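Local coordinates for phage-related protein (Bacillus cereus, PDB 4JG2) that is of unknown function but may bind single-stranded DNA, like the Enterobacter phage Enc34 protein, at residues 44-49 and 64-69; 157-162 and 181-186. One frame throughout, in Å; residues are numbered along the deposited sequence.

Contact 1 (44-49 and 64-69); sequences TRLSYF and YSVSVL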
ATOM      1  N   THR A  44      -0.812 -10.607   4.472  1.00  8.05           N
ATOM      2  CA  THR A  44      -0.906  -9.146   4.578  1.00  7.85           C
ATOM      3  C   THR A  44      -2.240  -8.778   5.245  1.00  7.94           C
ATOM      4  O   THR A  44      -3.283  -9.332   4.885  1.00  8.84           O
ATOM      5  CB  THR A  44      -0.960  -8.505   3.185  1.00  7.78           C
ATOM      6  OG1 THR A  44       0.174  -8.921   2.452  1.00  8.51           O
ATOM      7  CG2 THR A  44      -1.067  -7.057   3.249  1.00  9.32           C
ATOM      8  N   ARG A  45      -2.210  -7.886   6.234  1.00  7.43           N
ATOM      9  CA  ARG A  45      -3.428  -7.426   6.892  1.00  7.45           C
ATOM     10  C   ARG A  45      -3.730  -5.987   6.471  1.00  6.49           C
ATOM     11  O   ARG A  45      -2.806  -5.202   6.252  1.00  8.25           O
ATOM     12  CB  ARG A  45      -3.301  -7.535   8.416  1.00  8.08           C
ATOM     13  CG  ARG A  45      -4.618  -7.490   9.147  1.00  8.27           C
ATOM     14  CD  ARG A  45      -4.451  -7.708  10.638  1.00  9.08           C
ATOM     15  NE  ARG A  45      -5.740  -7.775  11.329  1.00  8.50           N
ATOM     16  CZ  ARG A  45      -5.899  -7.642  12.630  1.00  9.16           C
ATOM     17  NH1 ARG A  45      -4.817  -7.466  13.393  1.00 11.26           N
ATOM     18  NH2 ARG A  45      -7.069  -7.712  13.201  1.00 10.70           N
ATOM     19  N   LEU A  46      -5.011  -5.635   6.348  1.00  7.09           N
ATOM     20  CA  LEU A  46      -5.402  -4.278   5.949  1.00  6.80           C
ATOM     21  C   LEU A  46      -5.736  -3.461   7.168  1.00  7.48           C
ATOM     22  O   LEU A  46      -6.545  -3.868   8.038  1.00  9.78           O
ATOM     23  CB  LEU A  46      -6.617  -4.336   5.014  1.00  7.28           C
ATOM     24  CG  LEU A  46      -6.499  -5.257   3.818  1.00  7.96           C
ATOM     25  CD1 LEU A  46      -7.688  -5.111   2.921  1.00  9.77           C
ATOM     26  CD2 LEU A  46      -5.217  -5.025   3.033  1.00  8.74           C
ATOM     27  N   SER A  47      -5.182  -2.240   7.236  1.00  7.02           N
ATOM     28  CA  SER A  47      -5.495  -1.266   8.260  1.00  7.54           C
ATOM     29  C   SER A  47      -5.987   0.010   7.571  1.00  7.40           C
ATOM     30  O   SER A  47      -5.489   0.381   6.495  1.00  7.77           O
ATOM     31  CB  SER A  47      -4.235  -0.968   9.106  1.00  9.94           C
ATOM     32  OG  SER A  47      -4.301   0.186   9.899  1.00 12.06           O
ATOM     33  N   TYR A  48      -6.939   0.716   8.179  1.00  7.20           N
ATOM     34  CA  TYR A  48      -7.444   1.950   7.628  1.00  8.51           C
ATOM     35  C   TYR A  48      -7.837   1.742   6.166  1.00  8.20           C
ATOM     36  O   TYR A  48      -7.440   2.498   5.248  1.00  9.04           O
ATOM     37  CB  TYR A  48      -6.478   3.133   7.834  1.00  9.11           C
ATOM     38  CG  TYR A  48      -6.106   3.365   9.262  1.00  9.66           C
ATOM     39  CD1 TYR A  48      -7.053   3.581  10.229  1.00 11.02           C
ATOM     40  CD2 TYR A  48      -4.791   3.381   9.639  1.00 13.62           C
ATOM     41  CE1 TYR A  48      -6.682   3.856  11.538  1.00 13.02           C
ATOM     42  CE2 TYR A  48      -4.426   3.614  10.924  1.00 17.82           C
ATOM     43  CZ  TYR A  48      -5.382   3.875  11.874  1.00 14.96           C
ATOM     44  OH  TYR A  48      -5.072   4.105  13.211  1.00 26.32           O
ATOM     45  N   PHE A  49      -8.686   0.756   5.946  1.00  8.71           N
ATOM     46  CA  PHE A  49      -9.087   0.415   4.609  1.00  8.05           C
ATOM     47  C   PHE A  49     -10.098   1.382   4.004  1.00  8.55           C
ATOM     48  O   PHE A  49     -11.231   1.495   4.458  1.00 10.74           O
ATOM     49  CB  PHE A  49      -9.669  -1.025   4.606  1.00  9.40           C
ATOM     50  CG  PHE A  49     -10.201  -1.443   3.310  1.00  8.91           C
ATOM     51  CD1 PHE A  49      -9.415  -1.748   2.250  1.00 12.02           C
ATOM     52  CD2 PHE A  49     -11.565  -1.469   3.175  1.00 13.09           C
ATOM     53  CE1 PHE A  49     -10.084  -2.164   1.010  1.00 14.50           C
ATOM     54  CE2 PHE A  49     -12.174  -1.786   2.065  1.00 17.47           C
ATOM     55  CZ  PHE A  49     -11.495  -2.166   0.998  1.00 13.27           C
ATOM     56  N   TYR A  64      -8.376   6.824  -2.688  1.00  6.71           N
ATOM     57  CA  TYR A  64      -8.467   5.454  -2.184  1.00  6.50           C
ATOM     58  C   TYR A  64      -7.151   5.152  -1.472  1.00  6.62           C
ATOM     59  O   TYR A  64      -6.069   5.556  -1.953  1.00  7.16           O
ATOM     60  CB  TYR A  64      -8.746   4.473  -3.304  1.00  7.13           C
ATOM     61  CG  TYR A  64     -10.055   4.743  -4.026  1.00  7.13           C
ATOM     62  CD1 TYR A  64     -10.165   5.641  -5.071  1.00  8.12           C
ATOM     63  CD2 TYR A  64     -11.200   4.069  -3.632  1.00  8.12           C
ATOM     64  CE1 TYR A  64     -11.382   5.917  -5.637  1.00  9.29           C
ATOM     65  CE2 TYR A  64     -12.415   4.276  -4.218  1.00  9.74           C
ATOM     66  CZ  TYR A  64     -12.498   5.206  -5.227  1.00 10.08           C
ATOM     67  OH  TYR A  64     -13.727   5.440  -5.832  1.00 13.05           O
ATOM     68  N   SER A  65      -7.201   4.449  -0.357  1.00  6.64           N
ATOM     69  CA  SER A  65      -5.996   4.214   0.393  1.00  6.62           C
ATOM     70  C   SER A  65      -6.176   3.040   1.320  1.00  6.45           C
ATOM     71  O   SER A  65      -7.267   2.631   1.677  1.00  8.16           O
ATOM     72  CB  SER A  65      -5.638   5.460   1.211  1.00  8.48           C
ATOM     73  OG  SER A  65      -6.650   5.786   2.192  1.00  9.85           O
ATOM     74  N   VAL A  66      -5.022   2.495   1.771  1.00  6.77           N
ATOM     75  CA  VAL A  66      -4.979   1.456   2.791  1.00  7.17           C
ATOM     76  C   VAL A  66      -3.558   1.449   3.345  1.00  6.84           C
ATOM     77  O   VAL A  66      -2.622   1.714   2.626  1.00  8.19           O
ATOM     78  CB  VAL A  66      -5.339   0.062   2.210  1.00  8.49           C
ATOM     79  CG1 VAL A  66      -4.507  -0.313   1.032  1.00 11.17           C
ATOM     80  CG2 VAL A  66      -5.402  -1.012   3.266  1.00  8.98           C
ATOM     81  N   SER A  67      -3.471   1.142   4.645  0.50  6.82           N
ATOM     82  CA  SER A  67      -2.207   0.867   5.317  0.50  7.23           C
ATOM     83  C   SER A  67      -2.014  -0.654   5.275  0.50  6.71           C
ATOM     84  O   SER A  67      -2.772  -1.393   5.899  0.50  9.80           O
ATOM     85  CB  SER A  67      -2.197   1.432   6.733  0.50  8.19           C
ATOM     86  OG  SER A  67      -2.181   2.858   6.695  0.50  7.62           O
ATOM     87  N   VAL A  68      -1.016  -1.100   4.507  1.00  7.53           N
ATOM     88  CA  VAL A  68      -0.806  -2.491   4.282  1.00  7.28           C
ATOM     89  C   VAL A  68       0.211  -3.001   5.307  1.00  7.22           C
ATOM     90  O   VAL A  68       1.364  -2.520   5.353  1.00  8.73           O
ATOM     91  CB  VAL A  68      -0.229  -2.567   2.848  1.00 11.76           C
ATOM     92  CG1 VAL A  68       0.027  -3.964   2.421  1.00 11.73           C
ATOM     93  CG2 VAL A  68      -1.145  -1.852   1.822  1.00 13.45           C
ATOM     94  N   LEU A  69      -0.207  -3.968   6.126  1.00  6.95           N
ATOM     95  CA  LEU A  69       0.605  -4.534   7.187  1.00  7.09           C
ATOM     96  C   LEU A  69       1.282  -5.787   6.702  1.00  7.88           C
ATOM     97  O   LEU A  69       0.603  -6.775   6.370  1.00  8.35           O
ATOM     98  CB  LEU A  69      -0.260  -4.805   8.413  1.00  8.68           C
ATOM     99  CG  LEU A  69      -1.035  -3.653   8.997  1.00  9.94           C
ATOM    100  CD1 LEU A  69      -1.827  -4.089  10.210  1.00 11.09           C
ATOM    101  CD2 LEU A  69      -0.310  -2.393   9.238  1.00 17.12           C
TER
HETATM  102  O   HOH W   1      -6.096   4.760   4.668  1.00 12.47           O
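Arg-45 and Ser-47 pair with Leu-69 and Ser-67 through four backbone hydrogen bonds, two for each antiparallel hydrogen-bonded pair; the shortest runs from Ser-67 N to Ser-47 O (2.8 Å). On the face that carries Ser-47 and Ser-67, the two CB atoms lie 3.9 Å apart, and Leu-69 brings CD1 to 4.1 Å from Ser-47 CB. The hydroxyls bond outside the pair: Ser-47 OG to Tyr-122 OH and, in one of its two conformers, Ser-67 OG to Asn-129 OD1. On the other face, chi1 of Val-66 at 54° places CG2 anti to the backbone N, which turns it to Leu-46 CB at 3.9 Å and to the edge of the Phe-49 ring. Thr-44 CG2 presses on Val-68 CG1 at 3.4 Å, tight for two methyl groups. At the corner at Tyr-48 the regular pairing is interrupted: a water donates to Tyr-48 O and bonds with Ser-65 OG, and a backbone bond between Ser-65 and His-50 follows. This is two-stranded antiparallel pairing in which 45-50 is the last strand of a four-stranded sheet, while its far edge bonds to Gly-155, Cys-156 and Ala-158 and joins that sheet to the mixed one.

Contact 2 (157-162 and 181-186); sequences YARVSL and NIQKIR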
ATOM      1  N   TYR A 157      -7.410 -10.026   5.907  1.00  7.35           N
ATOM      2  CA  TYR A 157      -6.166 -10.422   5.230  1.00  7.31           C
ATOM      3  C   TYR A 157      -6.407 -10.469   3.739  1.00  7.28           C
ATOM      4  O   TYR A 157      -7.409 -11.081   3.273  1.00  8.10           O
ATOM      5  CB  TYR A 157      -5.670 -11.774   5.752  1.00  8.46           C
ATOM      6  CG  TYR A 157      -5.301 -11.668   7.232  1.00  8.62           C
ATOM      7  CD1 TYR A 157      -4.058 -11.321   7.641  1.00  9.45           C
ATOM      8  CD2 TYR A 157      -6.230 -11.914   8.212  1.00  9.91           C
ATOM      9  CE1 TYR A 157      -3.690 -11.198   8.953  1.00 10.95           C
ATOM     10  CE2 TYR A 157      -5.912 -11.803   9.575  1.00 12.97           C
ATOM     11  CZ  TYR A 157      -4.633 -11.448   9.926  1.00 13.17           C
ATOM     12  OH  TYR A 157      -4.339 -11.252  11.231  1.00 18.42           O
ATOM     13  N   ALA A 158      -5.542  -9.818   2.957  1.00  7.22           N
ATOM     14  CA  ALA A 158      -5.705  -9.701   1.548  1.00  6.69           C
ATOM     15  C   ALA A 158      -4.354  -9.446   0.893  1.00  7.00           C
ATOM     16  O   ALA A 158      -3.557  -8.659   1.436  1.00  8.20           O
ATOM     17  CB  ALA A 158      -6.626  -8.539   1.199  1.00  8.52           C
ATOM     18  N   ARG A 159      -4.129 -10.034  -0.292  1.00  7.51           N
ATOM     19  CA  ARG A 159      -2.965  -9.633  -1.095  1.00  6.98           C
ATOM     20  C   ARG A 159      -3.234  -8.236  -1.685  1.00  7.48           C
ATOM     21  O   ARG A 159      -4.370  -7.951  -2.093  1.00  7.74           O
ATOM     22  CB  ARG A 159      -2.699 -10.592  -2.274  1.00  7.73           C
ATOM     23  CG  ARG A 159      -2.503 -12.068  -1.853  1.00  8.85           C
ATOM     24  CD  ARG A 159      -1.994 -12.919  -3.026  1.00 11.85           C
ATOM     25  NE  ARG A 159      -0.622 -12.546  -3.208  1.00 11.54           N
ATOM     26  CZ  ARG A 159       0.102 -12.754  -4.294  1.00 13.33           C
ATOM     27  NH1 ARG A 159      -0.398 -13.397  -5.328  1.00 14.00           N
ATOM     28  NH2 ARG A 159       1.380 -12.342  -4.274  1.00 16.26           N
ATOM     29  N   VAL A 160      -2.194  -7.403  -1.784  1.00  7.03           N
ATOM     30  CA  VAL A 160      -2.326  -6.071  -2.351  1.00  6.69           C
ATOM     31  C   VAL A 160      -1.244  -5.838  -3.385  1.00  6.91           C
ATOM     32  O   VAL A 160      -0.074  -6.156  -3.122  1.00  7.68           O
ATOM     33  CB  VAL A 160      -2.259  -4.985  -1.262  1.00  7.38           C
ATOM     34  CG1 VAL A 160      -2.524  -3.606  -1.871  1.00  7.60           C
ATOM     35  CG2 VAL A 160      -3.233  -5.266  -0.110  1.00  8.09           C
ATOM     36  N   SER A 161      -1.643  -5.302  -4.529  0.50  7.76           N
ATOM     37  CA  SER A 161      -0.705  -4.931  -5.560  0.50  8.56           C
ATOM     38  C   SER A 161      -0.252  -3.489  -5.254  0.50  7.57           C
ATOM     39  O   SER A 161      -1.065  -2.624  -4.936  0.50  8.16           O
ATOM     40  CB  SER A 161      -1.368  -5.008  -6.930  0.50 10.44           C
ATOM     41  OG  SER A 161      -0.434  -4.728  -7.941  0.50 17.35           O
ATOM     42  N   LEU A 162       1.052  -3.294  -5.307  1.00  8.98           N
ATOM     43  CA  LEU A 162       1.689  -2.040  -5.018  1.00  9.31           C
ATOM     44  C   LEU A 162       2.640  -1.615  -6.098  1.00  9.00           C
ATOM     45  O   LEU A 162       3.334  -2.461  -6.677  1.00 10.90           O
ATOM     46  CB  LEU A 162       2.541  -2.209  -3.734  1.00  9.97           C
ATOM     47  CG  LEU A 162       1.833  -2.698  -2.464  1.00 12.06           C
ATOM     48  CD1 LEU A 162       2.865  -2.871  -1.355  1.00 13.39           C
ATOM     49  CD2 LEU A 162       0.671  -1.799  -2.039  1.00 13.42           C
ATOM     50  N   ASN A 181      -4.679  -3.253  -7.169  0.50  8.86           N
ATOM     51  CA  ASN A 181      -5.758  -4.099  -6.775  0.50  8.65           C
ATOM     52  C   ASN A 181      -5.572  -4.847  -5.459  0.50  7.77           C
ATOM     53  O   ASN A 181      -4.499  -4.838  -4.836  0.50  8.35           O
ATOM     54  CB  ASN A 181      -6.026  -4.979  -7.955  0.50  8.52           C
ATOM     55  CG  ASN A 181      -6.132  -4.147  -9.205  0.50  8.82           C
ATOM     56  OD1 ASN A 181      -7.010  -3.253  -9.322  0.50  9.94           O
ATOM     57  ND2 ASN A 181      -5.198  -4.376 -10.125  0.50  9.58           N
ATOM     58  N   ILE A 182      -6.658  -5.466  -5.034  1.00  7.10           N
ATOM     59  CA  ILE A 182      -6.740  -6.182  -3.755  1.00  7.25           C
ATOM     60  C   ILE A 182      -7.432  -7.522  -3.921  1.00  6.70           C
ATOM     61  O   ILE A 182      -8.481  -7.569  -4.615  1.00  8.07           O
ATOM     62  CB  ILE A 182      -7.526  -5.293  -2.721  1.00  8.14           C
ATOM     63  CG1 ILE A 182      -6.847  -3.923  -2.547  1.00 10.14           C
ATOM     64  CG2 ILE A 182      -7.733  -6.009  -1.408  1.00  8.57           C
ATOM     65  CD1 ILE A 182      -7.661  -2.923  -1.787  1.00 12.21           C
ATOM     66  N   GLN A 183      -6.870  -8.577  -3.339  1.00  6.51           N
ATOM     67  CA  GLN A 183      -7.449  -9.909  -3.390  1.00  6.91           C
ATOM     68  C   GLN A 183      -7.706 -10.372  -1.929  1.00  7.19           C
ATOM     69  O   GLN A 183      -6.779 -10.687  -1.203  1.00  7.52           O
ATOM     70  CB  GLN A 183      -6.520 -10.895  -4.098  1.00  7.44           C
ATOM     71  CG  GLN A 183      -7.099 -12.306  -4.125  1.00  7.72           C
ATOM     72  CD  GLN A 183      -6.241 -13.267  -4.865  1.00  8.65           C
ATOM     73  OE1 GLN A 183      -5.029 -13.284  -4.703  1.00  9.52           O
ATOM     74  NE2 GLN A 183      -6.872 -14.100  -5.709  1.00  9.42           N
ATOM     75  N   LYS A 184      -8.994 -10.424  -1.531  1.00  6.91           N
ATOM     76  CA  LYS A 184      -9.369 -10.913  -0.230  1.00  8.19           C
ATOM     77  C   LYS A 184      -8.985 -12.381  -0.042  1.00  7.79           C
ATOM     78  O   LYS A 184      -9.286 -13.196  -0.882  1.00  9.65           O
ATOM     79  CB  LYS A 184     -10.894 -10.802  -0.080  1.00  8.94           C
ATOM     80  CG  LYS A 184     -11.478 -11.488   1.144  1.00 11.09           C
ATOM     81  CD  LYS A 184     -11.162 -10.837   2.460  1.00 10.30           C
ATOM     82  CE  LYS A 184     -11.717 -11.615   3.650  1.00 11.08           C
ATOM     83  NZ  LYS A 184     -13.186 -11.703   3.710  1.00 11.70           N
ATOM     84  N   ILE A 185      -8.341 -12.687   1.094  1.00  8.13           N
ATOM     85  CA  ILE A 185      -7.931 -14.069   1.418  1.00  9.57           C
ATOM     86  C   ILE A 185      -8.683 -14.618   2.614  1.00  8.95           C
ATOM     87  O   ILE A 185      -9.279 -15.700   2.483  1.00 11.28           O
ATOM     88  CB  ILE A 185      -6.417 -14.151   1.676  1.00  9.86           C
ATOM     89  CG1 ILE A 185      -5.640 -13.689   0.447  1.00  9.32           C
ATOM     90  CG2 ILE A 185      -6.044 -15.587   2.061  1.00 13.11           C
ATOM     91  CD1 ILE A 185      -5.804 -14.484  -0.811  1.00 10.65           C
ATOM     92  N   ARG A 186      -8.709 -13.939   3.734  1.00  9.34           N
ATOM     93  CA  ARG A 186      -9.387 -14.481   4.936  1.00 10.56           C
ATOM     94  C   ARG A 186      -9.797 -13.377   5.868  1.00  9.53           C
ATOM     95  O   ARG A 186      -9.250 -12.269   5.845  1.00  9.60           O
ATOM     96  CB  ARG A 186      -8.599 -15.556   5.669  1.00 15.18           C
ATOM     97  CG  ARG A 186      -7.368 -15.108   6.232  1.00 14.34           C
ATOM     98  CD  ARG A 186      -6.580 -16.243   6.890  1.00 19.49           C
ATOM     99  NE  ARG A 186      -5.332 -15.717   7.461  1.00 20.89           N
ATOM    100  CZ  ARG A 186      -5.157 -15.326   8.733  1.00 26.40           C
ATOM    101  NH1 ARG A 186      -6.127 -15.433   9.639  1.00 37.46           N
ATOM    102  NH2 ARG A 186      -3.977 -14.856   9.096  1.00 40.32           N
TER
HETATM  103  O   HOH W   2      -2.919 -14.457  -5.966  1.00 15.09           O
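A classic beta bulge, Ile-185 and Arg-186 opposite Tyr-157, shifts the register by one residue; the carbonyl oxygen of Tyr-157 accepts from both amides, Ile-185 N at 2.9 Å and Arg-186 N at 3.2 Å. Both donors are tilted out of the carbonyl plane, and Tyr-157 N returns a bond to Arg-186 O. From the bulge itself, the guanidinium of Arg-186 lies flat over one face of the Tyr-157 ring, the planes 13° apart and Arg-186 CZ 3.8 Å from the centroid of the Tyr-157 ring, a cation-pi stack. The extended arginine chain starts with CG between backbone N and carbonyl carbon (chi1 64°), which carries it across Tyr-157 CB. Farther along, Arg-159 and Gln-183 run side by side and point the same way. Their ends are joined by a water that accepts from Arg-159 NH1 and donates to Gln-183 OE1; Arg-159 NE is held by Thr-40 O and Gln-183 NE2 by Asp-140 O. On the reverse face Ala-158 CB touches Ile-182 CG2 at 3.8 Å. Beyond them Ser-161 N makes a nearly straight bond to Asn-181 O (176°). Strand 157-169 also pairs with 37-39, and 175-186 with 138-139; the face of Ala-158, Val-160 and Ile-182 packs against Leu-46 and Phe-49 of strand 45-50.

From the N terminus, the chain pairs 44-49 with 64-69 across 14 intervening residues, which include the short strand 54-55. Contact 1 is complete before contact 2 begins, so the two loops follow in series and neither nests in the other. Between them come helix 75-96 and strand 125-132, which flanks 63-71 on the side away from 45-50. Contact 2 then closes an 18-residue, mostly stranded loop containing 172-173. Their centres are about 9 Å apart, and they meet directly: Thr-44 O probably accepts a hydrogen bond from Ala-158 N (3.0 Å), while Leu-46 CD2 packs on Val-160 CG2 (3.7 Å). Segment 44-49 thereby ties the four-stranded antiparallel sheet to the mixed sheet.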